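Local coordinates for protein putative alpha-L-fucosidase (Bacteroides thetaiotaomicron, PDB 4H41) that probably hydrolyses alpha-L-fucosidic linkages in host glycans with a TIM-barrel catalytic domain, at residues K64-D69 and F311-F316; D291-K296 and D331-Y336. All coordinates share one frame; numbering follows the deposited sequence.

Contact 1: K64-D69 and F311-F316; sequences KRIGID and FEFSHF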
ATOM      1  N   LYS B  64     -21.677  10.421 -12.318  1.00 20.03           N
ATOM      2  CA  LYS B  64     -22.586  11.186 -13.168  1.00 18.28           C
ATOM      3  C   LYS B  64     -22.069  12.585 -13.436  1.00 20.80           C
ATOM      4  O   LYS B  64     -22.188  13.087 -14.565  1.00 19.34           O
ATOM      5  CB  LYS B  64     -23.969  11.262 -12.517  1.00 20.13           C
ATOM      6  CG  LYS B  64     -25.075  11.855 -13.394  1.00 25.72           C
ATOM      7  CD  LYS B  64     -25.462  10.908 -14.486  1.00 38.43           C
ATOM      8  CE  LYS B  64     -26.607  11.386 -15.336  1.00 35.52           C
ATOM      9  NZ  LYS B  64     -26.859  10.369 -16.375  1.00 37.26           N
ATOM     10  N   ARG B  65     -21.462  13.211 -12.426  1.00 17.18           N
ATOM     11  CA  ARG B  65     -20.903  14.552 -12.578  1.00 17.48           C
ATOM     12  C   ARG B  65     -19.903  14.640 -13.723  1.00 22.92           C
ATOM     13  O   ARG B  65     -19.833  15.679 -14.373  1.00 21.56           O
ATOM     14  CB  ARG B  65     -20.252  14.972 -11.283  1.00 19.33           C
ATOM     15  CG  ARG B  65     -19.721  16.375 -11.293  1.00 25.90           C
ATOM     16  CD  ARG B  65     -19.140  16.720  -9.964  1.00 31.03           C
ATOM     17  NE  ARG B  65     -18.660  18.097  -9.952  1.00 32.35           N
ATOM     18  CZ  ARG B  65     -18.026  18.662  -8.937  1.00 43.17           C
ATOM     19  NH1 ARG B  65     -17.767  17.966  -7.834  1.00 31.71           N
ATOM     20  NH2 ARG B  65     -17.648  19.928  -9.012  1.00 36.34           N
ATOM     21  N   ILE B  66     -19.092  13.602 -13.962  1.00 19.31           N
ATOM     22  CA  ILE B  66     -18.104  13.655 -15.033  1.00 17.91           C
ATOM     23  C   ILE B  66     -18.571  13.016 -16.342  1.00 22.78           C
ATOM     24  O   ILE B  66     -17.785  12.947 -17.282  1.00 24.57           O
ATOM     25  CB  ILE B  66     -16.722  13.091 -14.601  1.00 20.46           C
ATOM     26  CG1 ILE B  66     -16.777  11.599 -14.232  1.00 20.09           C
ATOM     27  CG2 ILE B  66     -16.152  13.911 -13.483  1.00 19.03           C
ATOM     28  CD1 ILE B  66     -15.389  10.931 -14.227  1.00 23.43           C
ATOM     29  N   GLY B  67     -19.834  12.632 -16.443  1.00 18.60           N
ATOM     30  CA  GLY B  67     -20.380  12.104 -17.685  1.00 19.33           C
ATOM     31  C   GLY B  67     -20.233  10.620 -17.904  1.00 21.28           C
ATOM     32  O   GLY B  67     -20.367  10.159 -19.031  1.00 18.76           O
ATOM     33  N   ILE B  68     -20.053   9.842 -16.841  1.00 18.33           N
ATOM     34  CA  ILE B  68     -20.050   8.397 -16.987  1.00 18.06           C
ATOM     35  C   ILE B  68     -21.508   8.007 -17.302  1.00 20.98           C
ATOM     36  O   ILE B  68     -22.440   8.478 -16.650  1.00 18.96           O
ATOM     37  CB  ILE B  68     -19.435   7.684 -15.771  1.00 20.45           C
ATOM     38  CG1 ILE B  68     -17.871   7.788 -15.848  1.00 19.85           C
ATOM     39  CG2 ILE B  68     -19.894   6.212 -15.684  1.00 18.38           C
ATOM     40  CD1 ILE B  68     -17.152   7.453 -14.623  1.00 27.66           C
ATOM     41  N   ASP B  69     -21.696   7.187 -18.330  1.00 18.26           N
ATOM     42  CA  ASP B  69     -23.034   6.742 -18.730  1.00 17.98           C
ATOM     43  C   ASP B  69     -23.164   5.220 -18.720  1.00 22.20           C
ATOM     44  O   ASP B  69     -24.244   4.706 -19.064  1.00 21.41           O
ATOM     45  CB  ASP B  69     -23.378   7.306 -20.123  1.00 19.96           C
ATOM     46  CG  ASP B  69     -22.486   6.900 -21.299  1.00 31.16           C
ATOM     47  OD1 ASP B  69     -21.982   5.755 -21.306  1.00 21.92           O
ATOM     48  OD2 ASP B  69     -22.342   7.703 -22.231  1.00 39.18           O
ATOM     49  N   PHE B 311     -10.807   0.978 -15.687  1.00 15.30           N
ATOM     50  CA  PHE B 311     -10.624   0.193 -14.465  1.00 14.28           C
ATOM     51  C   PHE B 311      -9.775   1.125 -13.590  1.00 17.97           C
ATOM     52  O   PHE B 311      -8.599   1.315 -13.890  1.00 14.95           O
ATOM     53  CB  PHE B 311      -9.960  -1.157 -14.701  1.00 15.74           C
ATOM     54  CG  PHE B 311      -9.977  -2.005 -13.451  1.00 16.62           C
ATOM     55  CD1 PHE B 311      -9.042  -1.808 -12.450  1.00 16.62           C
ATOM     56  CD2 PHE B 311     -11.032  -2.873 -13.201  1.00 17.76           C
ATOM     57  CE1 PHE B 311      -9.129  -2.478 -11.245  1.00 17.16           C
ATOM     58  CE2 PHE B 311     -11.111  -3.566 -11.998  1.00 19.54           C
ATOM     59  CZ  PHE B 311     -10.151  -3.372 -11.030  1.00 17.57           C
ATOM     60  N   GLU B 312     -10.315   1.751 -12.542  1.00 15.59           N
ATOM     61  CA  GLU B 312     -11.676   1.643 -12.020  1.00 14.32           C
ATOM     62  C   GLU B 312     -11.991   2.911 -11.274  1.00 15.72           C
ATOM     63  O   GLU B 312     -11.177   3.337 -10.451  1.00 16.80           O
ATOM     64  CB  GLU B 312     -11.788   0.428 -11.078  1.00 16.62           C
ATOM     65  CG  GLU B 312     -13.217   0.106 -10.671  1.00 22.84           C
ATOM     66  CD  GLU B 312     -13.554   0.077  -9.188  1.00 23.52           C
ATOM     67  OE1 GLU B 312     -12.776   0.646  -8.395  1.00 20.66           O
ATOM     68  OE2 GLU B 312     -14.612  -0.484  -8.818  1.00 20.43           O
ATOM     69  N   PHE B 313     -13.123   3.500 -11.536  1.00 14.03           N
ATOM     70  CA  PHE B 313     -13.453   4.789 -10.925  1.00 13.59           C
ATOM     71  C   PHE B 313     -13.468   4.759  -9.405  1.00 17.51           C
ATOM     72  O   PHE B 313     -12.836   5.633  -8.785  1.00 13.08           O
ATOM     73  CB  PHE B 313     -14.789   5.294 -11.431  1.00 13.43           C
ATOM     74  CG  PHE B 313     -15.210   6.615 -10.860  1.00 13.58           C
ATOM     75  CD1 PHE B 313     -15.962   6.678  -9.693  1.00 15.23           C
ATOM     76  CD2 PHE B 313     -14.904   7.796 -11.507  1.00 14.91           C
ATOM     77  CE1 PHE B 313     -16.331   7.904  -9.146  1.00 16.35           C
ATOM     78  CE2 PHE B 313     -15.248   9.023 -10.940  1.00 17.69           C
ATOM     79  CZ  PHE B 313     -15.977   9.065  -9.773  1.00 15.99           C
ATOM     80  N   SER B 314     -14.227   3.836  -8.807  1.00 16.10           N
ATOM     81  CA  SER B 314     -14.443   3.857  -7.343  1.00 15.40           C
ATOM     82  C   SER B 314     -13.154   3.867  -6.507  1.00 17.24           C
ATOM     83  O   SER B 314     -13.138   4.496  -5.457  1.00 17.15           O
ATOM     84  CB  SER B 314     -15.349   2.734  -6.901  1.00 16.29           C
ATOM     85  OG  SER B 314     -16.595   2.901  -7.572  1.00 18.69           O
ATOM     86  N   HIS B 315     -12.146   3.098  -6.892  1.00 13.33           N
ATOM     87  CA  HIS B 315     -10.887   3.087  -6.159  1.00 12.86           C
ATOM     88  C   HIS B 315      -9.926   4.147  -6.621  1.00 14.64           C
ATOM     89  O   HIS B 315      -9.140   4.681  -5.805  1.00 13.99           O
ATOM     90  CB  HIS B 315     -10.184   1.732  -6.316  1.00 12.42           C
ATOM     91  CG  HIS B 315     -10.785   0.622  -5.508  1.00 15.53           C
ATOM     92  ND1 HIS B 315     -11.891  -0.067  -5.940  1.00 16.63           N
ATOM     93  CD2 HIS B 315     -10.390   0.101  -4.324  1.00 17.37           C
ATOM     94  CE1 HIS B 315     -12.140  -0.981  -5.012  1.00 15.62           C
ATOM     95  NE2 HIS B 315     -11.229  -0.940  -4.051  1.00 16.29           N
ATOM     96  N   PHE B 316      -9.858   4.369  -7.939  1.00 12.97           N
ATOM     97  CA  PHE B 316      -8.764   5.151  -8.489  1.00 12.08           C
ATOM     98  C   PHE B 316      -9.086   6.560  -8.960  1.00 16.53           C
ATOM     99  O   PHE B 316      -8.140   7.311  -9.152  1.00 14.92           O
ATOM    100  CB  PHE B 316      -8.064   4.352  -9.582  1.00 11.85           C
ATOM    101  CG  PHE B 316      -7.587   3.024  -9.028  1.00 11.44           C
ATOM    102  CD1 PHE B 316      -6.576   2.972  -8.084  1.00 12.72           C
ATOM    103  CD2 PHE B 316      -8.178   1.830  -9.421  1.00 14.24           C
ATOM    104  CE1 PHE B 316      -6.141   1.756  -7.550  1.00 12.66           C
ATOM    105  CE2 PHE B 316      -7.723   0.604  -8.898  1.00 15.62           C
ATOM    106  CZ  PHE B 316      -6.742   0.586  -7.939  1.00 14.74           C
TER
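I66 and I68 meet F313 along one side of its ring, each with its terminal methyl. CD1 of I66 lies 3.8 Å from F313 CE2, and CD1 of I68 sits 3.9 Å from F313 CD2, so neighbouring ring carbons each receive a methyl. Both isoleucines come at the ring on a slant. F313 reaches them because its CG is anti to the backbone N (chi1 -180°), which extends the ring away from its short helix. All three residues are buried, and D59 and M63 of helix 53-65 also pack against the phenylalanine.

The polar bonds lie inside each segment or run to residues outside both. Helix 53-65 ends in a Schellman motif: G67, at positive phi, is the C-prime residue, G67 N bonds to K64 O at 3.0 Å, and I68 N returns to M63 O. This turn brings I66 and I68 round to the same aromatic. On the other segment, E312 follows a cis peptide and is the N-cap of helix 313-316. Its OE1 takes H315 N at 2.9 Å and H315 ND1 at 2.7 Å, from opposite faces of the carboxylate plane; the second bond lies in the imidazole plane. H315 NE2 is bonded to P47 O and E312 OE2 to D40 N, so the ring and the carboxylate are fixed in rotation.

The union of the two segments is therefore one of dispersion and burial: a turn after the eighth barrel strand, braced by the E312 and H315 bonds, presents F313 to the two isoleucines in the turn after helix 53-65.

Contact 2: D291-K296 and D331-Y336; sequences DKLRMK and DRYREY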
ATOM      1  N   ASP B 291      -0.942  12.932 -15.558  1.00 13.89           N
ATOM      2  CA  ASP B 291      -0.316  13.105 -16.897  1.00 15.65           C
ATOM      3  C   ASP B 291      -0.175  11.807 -17.642  1.00 16.32           C
ATOM      4  O   ASP B 291      -0.308  11.798 -18.855  1.00 15.39           O
ATOM      5  CB  ASP B 291       1.043  13.818 -16.842  1.00 18.56           C
ATOM      6  CG  ASP B 291       0.944  15.337 -16.912  1.00 25.45           C
ATOM      7  OD1 ASP B 291      -0.157  15.853 -17.236  1.00 20.87           O
ATOM      8  OD2 ASP B 291       1.997  16.005 -16.771  1.00 22.39           O
ATOM      9  N   LYS B 292      -0.029  10.675 -16.933  1.00 12.80           N
ATOM     10  CA  LYS B 292       0.016   9.384 -17.631  1.00 13.52           C
ATOM     11  C   LYS B 292      -1.351   9.035 -18.185  1.00 15.71           C
ATOM     12  O   LYS B 292      -1.455   8.579 -19.339  1.00 15.00           O
ATOM     13  CB  LYS B 292       0.511   8.275 -16.709  1.00 15.06           C
ATOM     14  CG  LYS B 292       1.985   8.424 -16.338  1.00 18.21           C
ATOM     15  CD  LYS B 292       2.391   7.411 -15.272  1.00 18.36           C
ATOM     16  CE  LYS B 292       3.840   7.614 -14.845  1.00 20.82           C
ATOM     17  NZ  LYS B 292       4.237   6.552 -13.877  1.00 27.73           N
ATOM     18  N   LEU B 293      -2.411   9.237 -17.386  1.00 14.18           N
ATOM     19  CA  LEU B 293      -3.779   8.972 -17.836  1.00 14.01           C
ATOM     20  C   LEU B 293      -4.084   9.892 -19.042  1.00 17.62           C
ATOM     21  O   LEU B 293      -4.662   9.460 -20.048  1.00 16.47           O
ATOM     22  CB  LEU B 293      -4.787   9.221 -16.723  1.00 13.78           C
ATOM     23  CG  LEU B 293      -6.249   8.950 -17.102  1.00 16.96           C
ATOM     24  CD1 LEU B 293      -6.475   7.545 -17.578  1.00 15.68           C
ATOM     25  CD2 LEU B 293      -7.181   9.191 -15.923  1.00 17.58           C
ATOM     26  N   ARG B 294      -3.695  11.158 -18.917  1.00 15.96           N
ATOM     27  CA  ARG B 294      -3.939  12.178 -19.964  1.00 16.43           C
ATOM     28  C   ARG B 294      -3.296  11.701 -21.266  1.00 17.53           C
ATOM     29  O   ARG B 294      -3.892  11.789 -22.305  1.00 19.36           O
ATOM     30  CB  ARG B 294      -3.371  13.553 -19.543  1.00 17.87           C
ATOM     31  CG  ARG B 294      -3.595  14.569 -20.572  1.00 29.26           C
ATOM     32  CD  ARG B 294      -2.984  15.906 -20.287  1.00 25.72           C
ATOM     33  NE  ARG B 294      -1.601  15.853 -19.871  1.00 34.05           N
ATOM     34  CZ  ARG B 294      -0.533  15.743 -20.655  1.00 33.02           C
ATOM     35  NH1 ARG B 294      -0.667  15.689 -21.972  1.00 28.90           N
ATOM     36  NH2 ARG B 294       0.677  15.745 -20.132  1.00 27.74           N
HETATM   37  N   MSE B 295      -2.050  11.271 -21.208  1.00 15.83           N
HETATM   38  CA  MSE B 295      -1.360  10.827 -22.436  1.00 15.57           C
HETATM   39  C   MSE B 295      -2.071   9.625 -23.086  1.00 18.03           C
HETATM   40  O   MSE B 295      -2.149   9.557 -24.311  1.00 16.03           O
HETATM   41  CB  MSE B 295       0.090  10.496 -22.118  1.00 16.48           C
HETATM   42  CG  MSE B 295       0.922  11.715 -21.877  1.00 23.60           C
HETATM   43 SE   MSE B 295       2.801  11.101 -21.582  0.75 30.85          SE
HETATM   44  CE  MSE B 295       2.705   9.630 -20.390  1.00 29.81           C
ATOM     45  N   LYS B 296      -2.636   8.712 -22.292  1.00 14.29           N
ATOM     46  CA  LYS B 296      -3.340   7.543 -22.816  1.00 13.37           C
ATOM     47  C   LYS B 296      -4.639   7.949 -23.452  1.00 18.22           C
ATOM     48  O   LYS B 296      -4.959   7.427 -24.526  1.00 17.31           O
ATOM     49  CB  LYS B 296      -3.551   6.495 -21.704  1.00 14.61           C
ATOM     50  CG  LYS B 296      -2.225   5.930 -21.236  1.00 20.37           C
ATOM     51  CD  LYS B 296      -2.314   4.785 -20.242  1.00 23.67           C
ATOM     52  CE  LYS B 296      -3.175   5.044 -19.044  1.00 15.91           C
ATOM     53  NZ  LYS B 296      -3.270   3.842 -18.172  1.00 16.90           N
ATOM     54  N   ASP B 331     -10.020  15.819  -9.483  1.00 13.49           N
ATOM     55  CA  ASP B 331      -9.897  17.274  -9.645  1.00 13.93           C
ATOM     56  C   ASP B 331      -9.028  17.632 -10.853  1.00 17.46           C
ATOM     57  O   ASP B 331      -9.410  18.495 -11.616  1.00 15.75           O
ATOM     58  CB  ASP B 331      -9.327  17.903  -8.389  1.00 15.86           C
ATOM     59  CG  ASP B 331     -10.223  17.827  -7.167  1.00 28.23           C
ATOM     60  OD1 ASP B 331     -11.433  17.521  -7.331  1.00 25.81           O
ATOM     61  OD2 ASP B 331      -9.701  18.020  -6.038  1.00 26.14           O
ATOM     62  N   ARG B 332      -7.887  16.966 -11.040  1.00 14.58           N
ATOM     63  CA  ARG B 332      -7.011  17.241 -12.214  1.00 13.66           C
ATOM     64  C   ARG B 332      -7.732  16.907 -13.513  1.00 17.26           C
ATOM     65  O   ARG B 332      -7.595  17.631 -14.511  1.00 13.76           O
ATOM     66  CB  ARG B 332      -5.703  16.446 -12.137  1.00 14.73           C
ATOM     67  CG  ARG B 332      -4.828  16.664 -10.907  1.00 15.08           C
ATOM     68  CD  ARG B 332      -4.187  18.044 -10.768  1.00 16.48           C
ATOM     69  NE  ARG B 332      -5.127  19.104 -10.387  1.00 17.51           N
ATOM     70  CZ  ARG B 332      -5.711  19.254  -9.197  1.00 19.42           C
ATOM     71  NH1 ARG B 332      -5.428  18.427  -8.189  1.00 17.86           N
ATOM     72  NH2 ARG B 332      -6.568  20.235  -8.999  1.00 21.50           N
ATOM     73  N   TYR B 333      -8.502  15.810 -13.505  1.00 14.14           N
ATOM     74  CA  TYR B 333      -9.303  15.351 -14.650  1.00 14.80           C
ATOM     75  C   TYR B 333     -10.366  16.381 -15.005  1.00 18.65           C
ATOM     76  O   TYR B 333     -10.498  16.781 -16.173  1.00 16.76           O
ATOM     77  CB  TYR B 333      -9.916  13.991 -14.303  1.00 14.61           C
ATOM     78  CG  TYR B 333     -10.743  13.385 -15.393  1.00 15.74           C
ATOM     79  CD1 TYR B 333     -12.089  13.682 -15.512  1.00 16.87           C
ATOM     80  CD2 TYR B 333     -10.181  12.512 -16.318  1.00 16.75           C
ATOM     81  CE1 TYR B 333     -12.865  13.129 -16.531  1.00 14.84           C
ATOM     82  CE2 TYR B 333     -10.959  11.909 -17.309  1.00 17.27           C
ATOM     83  CZ  TYR B 333     -12.293  12.243 -17.428  1.00 20.06           C
ATOM     84  OH  TYR B 333     -13.037  11.720 -18.447  1.00 19.26           O
ATOM     85  N   ARG B 334     -11.097  16.865 -14.013  1.00 16.71           N
ATOM     86  CA  ARG B 334     -12.111  17.886 -14.255  1.00 14.77           C
ATOM     87  C   ARG B 334     -11.530  19.172 -14.771  1.00 19.51           C
ATOM     88  O   ARG B 334     -12.173  19.860 -15.576  1.00 17.85           O
ATOM     89  CB  ARG B 334     -12.906  18.190 -12.971  1.00 17.44           C
ATOM     90  CG  ARG B 334     -13.870  17.079 -12.584  1.00 19.22           C
ATOM     91  CD  ARG B 334     -15.044  17.601 -11.806  1.00 25.44           C
ATOM     92  NE  ARG B 334     -14.595  18.267 -10.591  1.00 29.70           N
ATOM     93  CZ  ARG B 334     -14.646  19.577 -10.346  1.00 40.10           C
ATOM     94  NH1 ARG B 334     -15.127  20.416 -11.257  1.00 40.11           N
ATOM     95  NH2 ARG B 334     -14.231  20.053  -9.186  1.00 38.91           N
ATOM     96  N   GLU B 335     -10.339  19.547 -14.283  1.00 15.62           N
ATOM     97  CA  GLU B 335      -9.700  20.759 -14.758  1.00 16.62           C
ATOM     98  C   GLU B 335      -9.304  20.659 -16.250  1.00 18.97           C
ATOM     99  O   GLU B 335      -9.571  21.552 -17.041  1.00 18.77           O
ATOM    100  CB  GLU B 335      -8.458  21.072 -13.890  1.00 19.00           C
ATOM    101  CG  GLU B 335      -8.878  21.638 -12.555  1.00 30.66           C
ATOM    102  CD  GLU B 335      -7.775  21.891 -11.548  1.00 50.18           C
ATOM    103  OE1 GLU B 335      -6.614  21.540 -11.849  1.00 28.03           O
ATOM    104  OE2 GLU B 335      -8.091  22.315 -10.411  1.00 38.58           O
ATOM    105  N   TYR B 336      -8.723  19.552 -16.640  1.00 14.52           N
ATOM    106  CA  TYR B 336      -8.296  19.311 -18.026  1.00 14.32           C
ATOM    107  C   TYR B 336      -9.454  19.230 -18.984  1.00 18.62           C
ATOM    108  O   TYR B 336      -9.329  19.728 -20.100  1.00 18.80           O
ATOM    109  CB  TYR B 336      -7.469  18.020 -18.061  1.00 14.03           C
ATOM    110  CG  TYR B 336      -7.030  17.572 -19.435  1.00 16.26           C
ATOM    111  CD1 TYR B 336      -5.917  18.134 -20.056  1.00 18.81           C
ATOM    112  CD2 TYR B 336      -7.736  16.598 -20.129  1.00 17.73           C
ATOM    113  CE1 TYR B 336      -5.510  17.712 -21.326  1.00 19.34           C
ATOM    114  CE2 TYR B 336      -7.354  16.196 -21.414  1.00 18.72           C
ATOM    115  CZ  TYR B 336      -6.214  16.710 -21.978  1.00 20.66           C
ATOM    116  OH  TYR B 336      -5.864  16.256 -23.229  1.00 18.91           O
TER
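D291 OD1 takes bonds from several groups, among them R294, the arginine lying across Y336. R294 NE makes a salt-bridging hydrogen bond to it at 3.0 Å, from well above the carboxylate plane though within the plane of the guanidinium; R294 NH2 adds a weak bond, and S98 OG of the second subunit bonds to the same oxygen. A bend at chi3 (48°) turns the guanidinium back to D291 and leaves the aliphatic stem over the tyrosine.

That stem makes a CH-pi contact. CG of R294 stands 4.0 Å from the centroid of the Y336 ring, over one face, and CD comes tightly down on the rim, 3.3 Å from Y336 CE1. Arginine and tyrosine cross nearly at right angles. Y336 OH is held by N30 N, and E298 takes R294 NH1 in a salt bridge. A looser apolar touch, L293 CD2 to Y333 CD2 at 4.5 Å, completes the seam.

The two segments belong to the last two large helices outside the barrel: helix 290-302, which leads from strand 269-273 to strand 307-310, and helix 324-337, which follows that last strand. Y333 OH ties the second helix to I34 N, where the first barrel strand begins.

Contacts 1 and 2 have centres about 13 Å apart and are joined through helix 324-337, which carries one half of contact 2 and receives I66 of contact 1. I66, which packs on F313, has its CD1 4.1 Å from Y333 CE1, while I66 CG2 lies 4.0 Å from R334 CG. Beside them R65 and R334 come together, with R65 NH2 3.3 Å from R334 CZ; R65 is salt-bridged to the terminal carboxylate of K340, to which R334 makes a long, weak ion pair. Together they join the first, seventh and eighth major barrel helices around the closure of the cylinder. F311-F316 follows the C-terminal end of strand 307-310, the side where TIM-barrel enzymes carry their active sites.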